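Local atomic coordinates of transcriptional regulator PA3341 (Pseudomonas aeruginosa, PDB entry 2FBH), a protein that probably binds DNA as a transcription factor of the MarR family, and binds zinc ions. Residues R39-V42 / L43-L46; I96-T99 / P100-V104. All blocks are in the same frame, centred on the assembly; numbering follows the deposited sequence. Where two conformers were deposited one is given.

Contact 1 (R39-V42 / L43-L46); sequences RWLV and LLHL
Arg39 meets Leu43 through its backbone, the carbonyl O accepting from Leu43 N in a long but nearly straight bond of 3.3 Å (171° at the hydrogen). Its side chain leads off toward helix 66-78, touching Leu72 and Leu76.

One residue on, Trp40 O takes Leu44 N at 2.8 Å, and Leu44 CB also rests against that oxygen. The indole approaches the same leucine with its rim: CD1 of Leu44 lies near the ring plane, 4.4 Å from Trp40 CZ3. Leu41 CB covers part of one indole face, while NE1 is bonded to Asp27 OD1, which should limit the swing of the ring.

These are successive i to i+4 steps of helix 39-48, which lies within the winged helix-turn-helix domain of the MarR family and is buried among helices 55-62, 66-78 and 102-120.

Leu41 was modelled in two conformers. In one of them, with CG anti to the backbone N (chi1 -153°), its fork is brought to the imidazole of His45, and CD1 and CD2 both stand 3.6 Å from His45 NE2, the two side chains crossing at a slant; this meeting may therefore come and go. Leu41 O accepts from His45 N, and His45 CD2 also comes close to this oxygen, obliquely to the ring. His45 ND1 bonds Ser61 OG, a second-shell hold on the imidazole, which together with His49 binds a zinc ion. Thr13 of the second subunit also packs on His45.

Val42 O receives Leu46 N at 2.9 Å. Beside this bond, CG1 of Val42 faces Leu46 CD1 across 4.2 Å, and Val42 also packs against Leu58 and Val62 of helix 55-62.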
loop_
_atom_site.group_PDB
_atom_site.type_symbol
_atom_site.label_atom_id
_atom_site.label_comp_id
_atom_site.label_asym_id
_atom_site.label_seq_id
_atom_site.Cartn_x
_atom_site.Cartn_y
_atom_site.Cartn_z
ATOM N N ARG A 39 -7.127 -9.309 -7.198
ATOM C CA ARG A 39 -7.557 -10.711 -7.099
ATOM C C ARG A 39 -6.417 -11.700 -7.011
ATOM O O ARG A 39 -6.496 -12.677 -6.269
ATOM C CB ARG A 39 -8.514 -11.073 -8.219
ATOM C CG ARG A 39 -9.649 -10.135 -8.108
ATOM C CD ARG A 39 -10.882 -10.673 -8.611
ATOM N NE ARG A 39 -10.868 -10.920 -10.023
ATOM C CZ ARG A 39 -11.987 -10.859 -10.745
ATOM N NH1 ARG A 39 -13.127 -10.486 -10.150
ATOM N NH2 ARG A 39 -11.980 -11.142 -12.044
ATOM N N TRP A 40 -5.334 -11.419 -7.711
ATOM C CA TRP A 40 -4.182 -12.320 -7.676
ATOM C C TRP A 40 -3.517 -12.371 -6.276
ATOM O O TRP A 40 -2.896 -13.393 -5.916
ATOM C CB TRP A 40 -3.149 -11.947 -8.730
ATOM C CG TRP A 40 -2.568 -10.509 -8.677
ATOM C CD1 TRP A 40 -2.902 -9.456 -9.520
ATOM C CD2 TRP A 40 -1.538 -10.007 -7.810
ATOM N NE1 TRP A 40 -2.165 -8.341 -9.183
ATOM C CE2 TRP A 40 -1.330 -8.644 -8.143
ATOM C CE3 TRP A 40 -0.767 -10.574 -6.786
ATOM C CZ2 TRP A 40 -0.356 -7.835 -7.493
ATOM C CZ3 TRP A 40 0.192 -9.752 -6.121
ATOM C CH2 TRP A 40 0.393 -8.440 -6.483
ATOM N N LEU A 41 -3.680 -11.292 -5.524
ATOM C CA LEU A 41 -3.103 -11.126 -4.175
ATOM C C LEU A 41 -3.884 -11.908 -3.090
ATOM O O LEU A 41 -3.321 -12.365 -2.118
ATOM C CB LEU A 41 -3.039 -9.641 -3.846
ATOM C CG LEU A 41 -2.004 -9.062 -2.880
ATOM C CD1 LEU A 41 -2.613 -8.902 -1.514
ATOM C CD2 LEU A 41 -0.720 -9.902 -2.808
ATOM N N VAL A 42 -5.188 -12.063 -3.305
ATOM C CA VAL A 42 -6.001 -13.013 -2.568
ATOM C C VAL A 42 -5.526 -14.457 -2.824
ATOM O O VAL A 42 -5.276 -15.165 -1.867
ATOM C CB VAL A 42 -7.527 -12.793 -2.888
ATOM C CG1 VAL A 42 -8.373 -13.889 -2.252
ATOM C CG2 VAL A 42 -7.990 -11.371 -2.367
ATOM N N LEU A 43 -5.380 -14.878 -4.112
ATOM C CA LEU A 43 -4.848 -16.172 -4.505
ATOM C C LEU A 43 -3.489 -16.405 -3.894
ATOM O O LEU A 43 -3.207 -17.459 -3.344
ATOM C CB LEU A 43 -4.690 -16.231 -6.017
ATOM C CG LEU A 43 -6.016 -16.368 -6.765
ATOM C CD1 LEU A 43 -5.711 -16.602 -8.250
ATOM C CD2 LEU A 43 -6.909 -17.615 -6.211
ATOM N N LEU A 44 -2.648 -15.370 -3.952
ATOM C CA LEU A 44 -1.277 -15.574 -3.470
ATOM C C LEU A 44 -1.343 -15.861 -1.981
ATOM O O LEU A 44 -0.695 -16.792 -1.519
ATOM C CB LEU A 44 -0.462 -14.332 -3.726
ATOM C CG LEU A 44 0.888 -14.547 -4.313
ATOM C CD1 LEU A 44 1.703 -13.312 -3.989
ATOM C CD2 LEU A 44 1.532 -15.877 -3.888
ATOM N N HIS A 45 -2.158 -15.109 -1.238
ATOM C CA HIS A 45 -2.255 -15.311 0.189
ATOM C C HIS A 45 -2.904 -16.649 0.573
ATOM O O HIS A 45 -2.496 -17.304 1.543
ATOM C CB HIS A 45 -2.944 -14.129 0.816
ATOM C CG HIS A 45 -2.065 -12.901 0.879
ATOM N ND1 HIS A 45 -1.741 -12.273 2.068
ATOM C CD2 HIS A 45 -1.400 -12.222 -0.092
ATOM C CE1 HIS A 45 -0.968 -11.222 1.819
ATOM N NE2 HIS A 45 -0.745 -11.172 0.516
ATOM N N LEU A 46 -3.877 -17.093 -0.222
ATOM C CA LEU A 46 -4.432 -18.419 -0.020
ATOM C C LEU A 46 -3.393 -19.489 -0.238
ATOM O O LEU A 46 -3.376 -20.510 0.454
ATOM C CB LEU A 46 -5.625 -18.643 -0.986
ATOM C CG LEU A 46 -6.864 -17.928 -0.518
ATOM C CD1 LEU A 46 -7.928 -18.050 -1.678
ATOM C CD2 LEU A 46 -7.433 -18.522 0.749
#

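Contact 2 (I96-T99 / P100-V104); sequences IVLT and PKADV
Thr99 OG1 is gripped by three groups: it hydrogen-bonds Gly80 O, has a weak bond with Leu81 O, and accepts a weak capping bond from Ala102 N at 3.2 Å. Both carbonyls can only accept, so the one hydroxyl proton serves Gly80 O and at most weakly Leu81 O, while the oxygen accepts from the amide. A chi1 of 63° sets OG1 between the backbone N and the carbonyl carbon, turned to the Ala102 amide. Lys101 CB lies alongside the oxygen at 3.5 Å.

The same Ala102 N-H is shared with Thr99 O, 2.8 Å away and the shorter of its two bonds. This bond is bent, with an N-H...O angle of 138°, and the donor stands above the carbonyl plane, 58° out of it. Thr99 thus caps with its side chain, while its carbonyl closes the turn through the same N-H, an example of how a threonine before a proline can lead into a helix. Pro100 stiffens the turn, its CD pressed to 3.5 Å from Thr99 CB, and Pro100 O accepts from Asp103 N. Ala102 CB points back toward the strand end and is met by Leu98 CD2 at 4.1 Å.

Lys101 runs out extended, and its NZ bonds Gln79 O. The turn joins strand 95-98, half of the two-stranded wing paired with strand 82-85, to helix 102-120, while Leu98 reaches in to pack against helix 39-48.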
loop_
_atom_site.group_PDB
_atom_site.type_symbol
_atom_site.label_atom_id
_atom_site.label_comp_id
_atom_site.label_asym_id
_atom_site.label_seq_id
_atom_site.Cartn_x
_atom_site.Cartn_y
_atom_site.Cartn_z
ATOM N N ILE A 96 -12.307 -20.056 3.110
ATOM C CA ILE A 96 -12.055 -19.889 1.685
ATOM C C ILE A 96 -11.010 -20.900 1.324
ATOM O O ILE A 96 -9.976 -20.976 1.944
ATOM C CB ILE A 96 -11.684 -18.441 1.340
ATOM C CG1 ILE A 96 -12.850 -17.537 1.758
ATOM C CG2 ILE A 96 -11.469 -18.349 -0.173
ATOM C CD1 ILE A 96 -12.487 -16.561 2.703
ATOM N N VAL A 97 -11.299 -21.736 0.357
ATOM C CA VAL A 97 -10.412 -22.800 -0.006
ATOM C C VAL A 97 -10.110 -22.679 -1.509
ATOM O O VAL A 97 -11.006 -22.394 -2.317
ATOM C CB VAL A 97 -11.079 -24.191 0.280
ATOM C CG1 VAL A 97 -10.126 -25.317 -0.077
ATOM C CG2 VAL A 97 -11.529 -24.277 1.754
ATOM N N LEU A 98 -8.874 -22.964 -1.898
ATOM C CA LEU A 98 -8.551 -23.092 -3.311
ATOM C C LEU A 98 -9.073 -24.382 -3.893
ATOM O O LEU A 98 -9.132 -25.415 -3.204
ATOM C CB LEU A 98 -7.022 -23.108 -3.517
ATOM C CG LEU A 98 -6.305 -21.841 -3.065
ATOM C CD1 LEU A 98 -4.765 -22.087 -2.939
ATOM C CD2 LEU A 98 -6.547 -20.804 -4.149
ATOM N N THR A 99 -9.320 -24.346 -5.188
ATOM C CA THR A 99 -9.669 -25.539 -5.941
ATOM C C THR A 99 -8.456 -26.125 -6.669
ATOM O O THR A 99 -7.480 -25.416 -6.958
ATOM C CB THR A 99 -10.710 -25.204 -7.042
ATOM O OG1 THR A 99 -10.123 -24.280 -7.963
ATOM C CG2 THR A 99 -12.008 -24.588 -6.475
ATOM N N PRO A 100 -8.523 -27.423 -7.006
ATOM C CA PRO A 100 -7.551 -28.074 -7.884
ATOM C C PRO A 100 -7.332 -27.281 -9.187
ATOM O O PRO A 100 -6.189 -27.129 -9.606
ATOM C CB PRO A 100 -8.210 -29.432 -8.142
ATOM C CG PRO A 100 -8.756 -29.743 -6.813
ATOM C CD PRO A 100 -9.493 -28.415 -6.487
ATOM N N LYS A 101 -8.400 -26.721 -9.757
ATOM C CA LYS A 101 -8.276 -25.853 -10.926
ATOM C C LYS A 101 -7.287 -24.760 -10.693
ATOM O O LYS A 101 -6.618 -24.341 -11.635
ATOM C CB LYS A 101 -9.594 -25.179 -11.327
ATOM C CG LYS A 101 -9.430 -24.331 -12.619
ATOM C CD LYS A 101 -10.737 -23.694 -13.143
ATOM C CE LYS A 101 -10.373 -22.593 -14.190
ATOM N NZ LYS A 101 -11.476 -21.662 -14.632
ATOM N N ALA A 102 -7.246 -24.240 -9.473
ATOM C CA ALA A 102 -6.434 -23.075 -9.199
ATOM C C ALA A 102 -4.945 -23.423 -9.207
ATOM O O ALA A 102 -4.118 -22.508 -9.238
ATOM C CB ALA A 102 -6.787 -22.473 -7.869
ATOM N N ASP A 103 -4.578 -24.711 -9.138
ATOM C CA ASP A 103 -3.144 -25.007 -8.858
ATOM C C ASP A 103 -2.218 -24.640 -9.992
ATOM O O ASP A 103 -1.111 -24.151 -9.690
ATOM C CB ASP A 103 -2.866 -26.439 -8.330
ATOM C CG ASP A 103 -1.364 -26.635 -7.867
ATOM O OD1 ASP A 103 -0.957 -26.028 -6.819
ATOM O OD2 ASP A 103 -0.594 -27.372 -8.553
ATOM N N VAL A 104 -2.580 -24.846 -11.266
ATOM C CA VAL A 104 -1.587 -24.411 -12.296
ATOM C C VAL A 104 -1.462 -22.903 -12.254
ATOM O O VAL A 104 -0.394 -22.350 -12.524
ATOM C CB VAL A 104 -1.786 -24.910 -13.800
ATOM C CG1 VAL A 104 -1.603 -26.425 -13.938
ATOM C CG2 VAL A 104 -3.083 -24.450 -14.390
#

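Both contacts show local bonding at work, but in different settings. Contact 1 lies in the buried middle of one helix, its centre about 5 Å from the centre of the chain, where regular backbone bonds run beside apolar side chains and a zinc-binding histidine. Contact 2 is a surface junction, its centre about 15 Å from that of the chain, where a strand gives way to a helix and a threonine hydroxyl with a proline shapes the turn. The two touch directly: Leu43 CD2 meets Leu98 CD2 at 3.8 Å, and Leu46 CB meets Leu98 CG at 3.9 Å. Leu98 thus ties the wing to helix 39-48, and helix 102-120, into which contact 2 leads, packs farther along on Leu43 and Leu44.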